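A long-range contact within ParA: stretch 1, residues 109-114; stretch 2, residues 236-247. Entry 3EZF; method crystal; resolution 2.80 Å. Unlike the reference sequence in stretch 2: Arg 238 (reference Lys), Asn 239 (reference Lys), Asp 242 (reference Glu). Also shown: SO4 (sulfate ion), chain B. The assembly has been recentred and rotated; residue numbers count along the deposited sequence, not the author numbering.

Stretch 1 (109-114) KSPYVI
Stretch 2 236-247: LRRNIIDRVADD

The contact joins two segments of one ParA chain; no two touching residues lie fewer than 124 positions apart in sequence, and it buries 287 Å² with both sides summed. No hydrogen bond crosses it; packing does the work, and Pro 111, Ala 245 and Val 113 cover the most surface.

Stretch 1 begins as an extended loop and becomes a strand at Tyr 112, which continues beyond Ile 114. Phi/psi values are -64/171 at Lys 109, -102/146 at Ser 110, 87/84 at Pro 111, -94/107 at Tyr 112, -93/121 at Val 113 and -108/111 at Ile 114. The positive phi of Pro 111 is striking, because a proline ring normally holds phi near -65°; at 2.80 Å resolution this local geometry deserves caution. Strand alternation sets the pattern that follows: the CA-to-CB bond of Val 113 points toward stretch 2, whereas that of Tyr 112 (chi1 t) points away.

Stretch 2 enters as a helix, with Leu 236 at -52/-44 and Arg 237 at -73/-34. A wider pi-type turn spans 237-241: Ile 241 N donates to Leu 236 O at 3.2 Å, and Asp 242 N donates to Arg 237 O at 2.8 Å. A type I turn from Ile 241 to Val 244 follows, closed by Val 244 N to Ile 241 O at 3.1 Å, with phi/psi of -65/-21 at Asp 242 and -83/-11 at Arg 243. Ala 245 lies at -47/-47 and Asp 246 at -85/46.

Register is fixed by two CA pairs, Pro 111 with Ala 245 at 5.4 Å and Ser 110 with Asp 246 at 5.8 Å. Pro 111, buried and with its ring C-gamma exo, points toward stretch 2. Its CG lies 3.7 Å from Ala 245 CB, an apolar contact between a compact ring and a single methyl, and such small groups suit so close a backbone approach. Pro 111 CG is also only 2.9 Å from Ala 245 O, a tight approach for carbon and oxygen. The same carbonyl also lies close to the neighbouring residue: Ser 110 CB stands 3.1 Å from Ala 245 O, while Ser 110 OG is hydrogen-bonded elsewhere in the structure.

Val 113, chi1 t, carries the packing toward the helix. Its CG2 meets Ile 241 CD1 at 4.0 Å, a normal van der Waals distance; Ile 241 points toward stretch 1 in the extended m,t rotamer, so its terminal methyl reaches the valine. Branched aliphatic side chains suit this buried, apolar place.

The CA-to-CB bond of Arg 237 points sideways relative to stretch 1, but the end of its side chain comes nearer, with chi1 -124°, chi2 m and chi3 t. Its NH2 lies 3.9 Å from both Val 113 CG2 and Pro 111 O, so the guanidinium packs obliquely against stretch 1. Its charge is answered within stretch 2, where NH1 of Arg 237 forms a salt bridge with Asp 242 OD1 at 2.7 Å, its hydrogen bond weak at 129°.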

# COMPACT_ATOMS: atom_id res chain seq x y z
N LYS A 109 -21.98 -23.25 14.85
CA LYS A 109 -20.81 -23.93 15.39
C LYS A 109 -19.71 -22.89 15.27
O LYS A 109 -19.89 -21.87 14.60
CB LYS A 109 -20.47 -25.19 14.59
CG LYS A 109 -21.26 -26.41 15.02
CD LYS A 109 -20.75 -27.66 14.35
CE LYS A 109 -21.63 -28.86 14.67
NZ LYS A 109 -21.18 -30.08 13.94
N SER A 110 -18.53 -23.15 15.86
CA SER A 110 -17.59 -22.03 15.88
C SER A 110 -16.43 -21.97 14.87
O SER A 110 -15.84 -22.97 14.46
CB SER A 110 -17.09 -21.85 17.29
OG SER A 110 -17.65 -20.69 17.89
N PRO A 111 -16.16 -20.68 14.52
CA PRO A 111 -15.20 -20.11 13.52
C PRO A 111 -15.65 -19.96 12.06
O PRO A 111 -15.40 -20.84 11.25
CB PRO A 111 -14.01 -21.02 13.70
CG PRO A 111 -13.90 -20.72 15.13
CD PRO A 111 -15.15 -19.89 15.27
N TYR A 112 -16.31 -18.90 11.74
CA TYR A 112 -16.66 -18.62 10.38
C TYR A 112 -15.50 -17.73 9.90
O TYR A 112 -15.41 -16.57 10.30
CB TYR A 112 -18.05 -17.94 10.21
CG TYR A 112 -18.50 -18.06 8.80
CD1 TYR A 112 -18.53 -16.96 7.94
CD2 TYR A 112 -18.85 -19.32 8.28
CE1 TYR A 112 -18.89 -17.12 6.58
CE2 TYR A 112 -19.18 -19.48 6.92
CZ TYR A 112 -19.20 -18.38 6.09
OH TYR A 112 -19.51 -18.54 4.76
N VAL A 113 -14.61 -18.25 9.06
CA VAL A 113 -13.45 -17.49 8.61
C VAL A 113 -13.67 -16.74 7.30
O VAL A 113 -13.95 -17.34 6.25
CB VAL A 113 -12.22 -18.40 8.48
CG1 VAL A 113 -11.00 -17.60 8.10
CG2 VAL A 113 -11.99 -19.09 9.78
N ILE A 114 -13.51 -15.41 7.36
CA ILE A 114 -13.71 -14.53 6.22
C ILE A 114 -12.42 -13.96 5.64
O ILE A 114 -11.76 -13.15 6.27
CB ILE A 114 -14.63 -13.38 6.65
CG1 ILE A 114 -16.00 -13.95 7.03
CG2 ILE A 114 -14.72 -12.36 5.55
CD1 ILE A 114 -16.56 -13.41 8.33
N LEU A 236 -1.88 -21.67 9.13
CA LEU A 236 -2.86 -20.71 9.64
C LEU A 236 -4.07 -21.40 10.29
O LEU A 236 -4.50 -20.99 11.35
CB LEU A 236 -3.36 -19.77 8.51
CG LEU A 236 -3.91 -18.38 8.85
CD1 LEU A 236 -4.80 -17.92 7.72
CD2 LEU A 236 -4.71 -18.38 10.13
N ARG A 237 -4.61 -22.44 9.66
CA ARG A 237 -5.77 -23.13 10.21
C ARG A 237 -5.40 -23.97 11.42
O ARG A 237 -6.19 -24.10 12.34
CB ARG A 237 -6.41 -24.05 9.16
CG ARG A 237 -7.91 -23.81 8.87
CD ARG A 237 -8.90 -24.16 9.99
NE ARG A 237 -10.19 -23.49 9.73
CZ ARG A 237 -11.34 -23.69 10.38
NH1 ARG A 237 -11.43 -24.57 11.37
NH2 ARG A 237 -12.42 -23.00 10.03
N ARG A 238 -4.20 -24.53 11.42
CA ARG A 238 -3.80 -25.39 12.51
C ARG A 238 -3.16 -24.73 13.73
O ARG A 238 -3.42 -25.14 14.85
CB ARG A 238 -2.85 -26.47 11.99
CG ARG A 238 -2.97 -27.77 12.75
CD ARG A 238 -1.65 -28.54 12.77
NE ARG A 238 -0.65 -27.89 13.62
CZ ARG A 238 0.19 -28.55 14.41
NH1 ARG A 238 0.15 -29.88 14.46
NH2 ARG A 238 1.07 -27.89 15.16
N ASN A 239 -2.32 -23.72 13.52
CA ASN A 239 -1.62 -23.10 14.63
C ASN A 239 -2.24 -21.86 15.27
O ASN A 239 -1.78 -21.41 16.32
CB ASN A 239 -0.16 -22.82 14.22
CG ASN A 239 0.62 -24.10 13.94
OD1 ASN A 239 1.75 -24.05 13.47
ND2 ASN A 239 0.01 -25.24 14.23
N ILE A 240 -3.27 -21.31 14.65
CA ILE A 240 -3.93 -20.15 15.23
C ILE A 240 -5.44 -20.32 15.26
O ILE A 240 -6.03 -20.40 16.34
CB ILE A 240 -3.59 -18.82 14.47
CG1 ILE A 240 -2.11 -18.46 14.69
CG2 ILE A 240 -4.51 -17.69 14.97
CD1 ILE A 240 -1.65 -17.20 14.00
N ILE A 241 -6.04 -20.39 14.08
CA ILE A 241 -7.49 -20.51 13.92
C ILE A 241 -8.12 -21.65 14.68
O ILE A 241 -9.00 -21.42 15.51
CB ILE A 241 -7.89 -20.61 12.41
CG1 ILE A 241 -7.78 -19.22 11.76
CG2 ILE A 241 -9.31 -21.13 12.26
CD1 ILE A 241 -8.03 -19.20 10.28
N ASP A 242 -7.69 -22.88 14.43
CA ASP A 242 -8.25 -24.01 15.15
C ASP A 242 -7.93 -23.95 16.64
O ASP A 242 -8.63 -24.55 17.45
CB ASP A 242 -7.77 -25.35 14.56
CG ASP A 242 -8.75 -25.92 13.54
OD1 ASP A 242 -9.89 -25.43 13.46
OD2 ASP A 242 -8.38 -26.88 12.82
N ARG A 243 -6.89 -23.22 17.02
CA ARG A 243 -6.53 -23.13 18.43
C ARG A 243 -7.35 -22.09 19.22
O ARG A 243 -7.28 -22.03 20.45
CB ARG A 243 -5.03 -22.84 18.59
CG ARG A 243 -4.14 -23.82 17.83
CD ARG A 243 -2.99 -24.32 18.68
NE ARG A 243 -3.17 -25.73 19.04
CZ ARG A 243 -2.82 -26.77 18.28
NH1 ARG A 243 -2.23 -26.59 17.10
NH2 ARG A 243 -3.05 -28.01 18.72
N VAL A 244 -8.10 -21.25 18.50
CA VAL A 244 -8.94 -20.23 19.14
C VAL A 244 -10.40 -20.38 18.66
O VAL A 244 -11.24 -19.51 18.88
CB VAL A 244 -8.48 -18.79 18.83
CG1 VAL A 244 -7.04 -18.63 19.19
CG2 VAL A 244 -8.75 -18.45 17.37
N ALA A 245 -10.66 -21.50 18.00
CA ALA A 245 -11.96 -21.82 17.46
C ALA A 245 -13.13 -21.61 18.41
O ALA A 245 -14.14 -21.03 18.03
CB ALA A 245 -11.96 -23.27 16.94
N ASP A 246 -13.03 -22.08 19.65
CA ASP A 246 -14.15 -21.90 20.59
C ASP A 246 -14.08 -20.53 21.26
O ASP A 246 -14.24 -20.44 22.46
CB ASP A 246 -14.12 -22.99 21.67
CG ASP A 246 -14.26 -24.38 21.09
OD1 ASP A 246 -15.26 -24.62 20.40
OD2 ASP A 246 -13.38 -25.23 21.34
N ASP A 247 -13.85 -19.47 20.49
CA ASP A 247 -13.73 -18.15 21.10
C ASP A 247 -14.19 -17.00 20.22
O ASP A 247 -14.35 -15.86 20.69
CB ASP A 247 -12.28 -17.89 21.50
CG ASP A 247 -11.77 -18.88 22.53
OD1 ASP A 247 -12.22 -18.82 23.69
OD2 ASP A 247 -10.91 -19.71 22.16
S SO4 B . -24.53 -23.69 11.78
O1 SO4 B . -25.19 -24.93 12.25
O2 SO4 B . -24.60 -23.62 10.31
O3 SO4 B . -23.12 -23.69 12.21
O4 SO4 B . -25.23 -22.53 12.35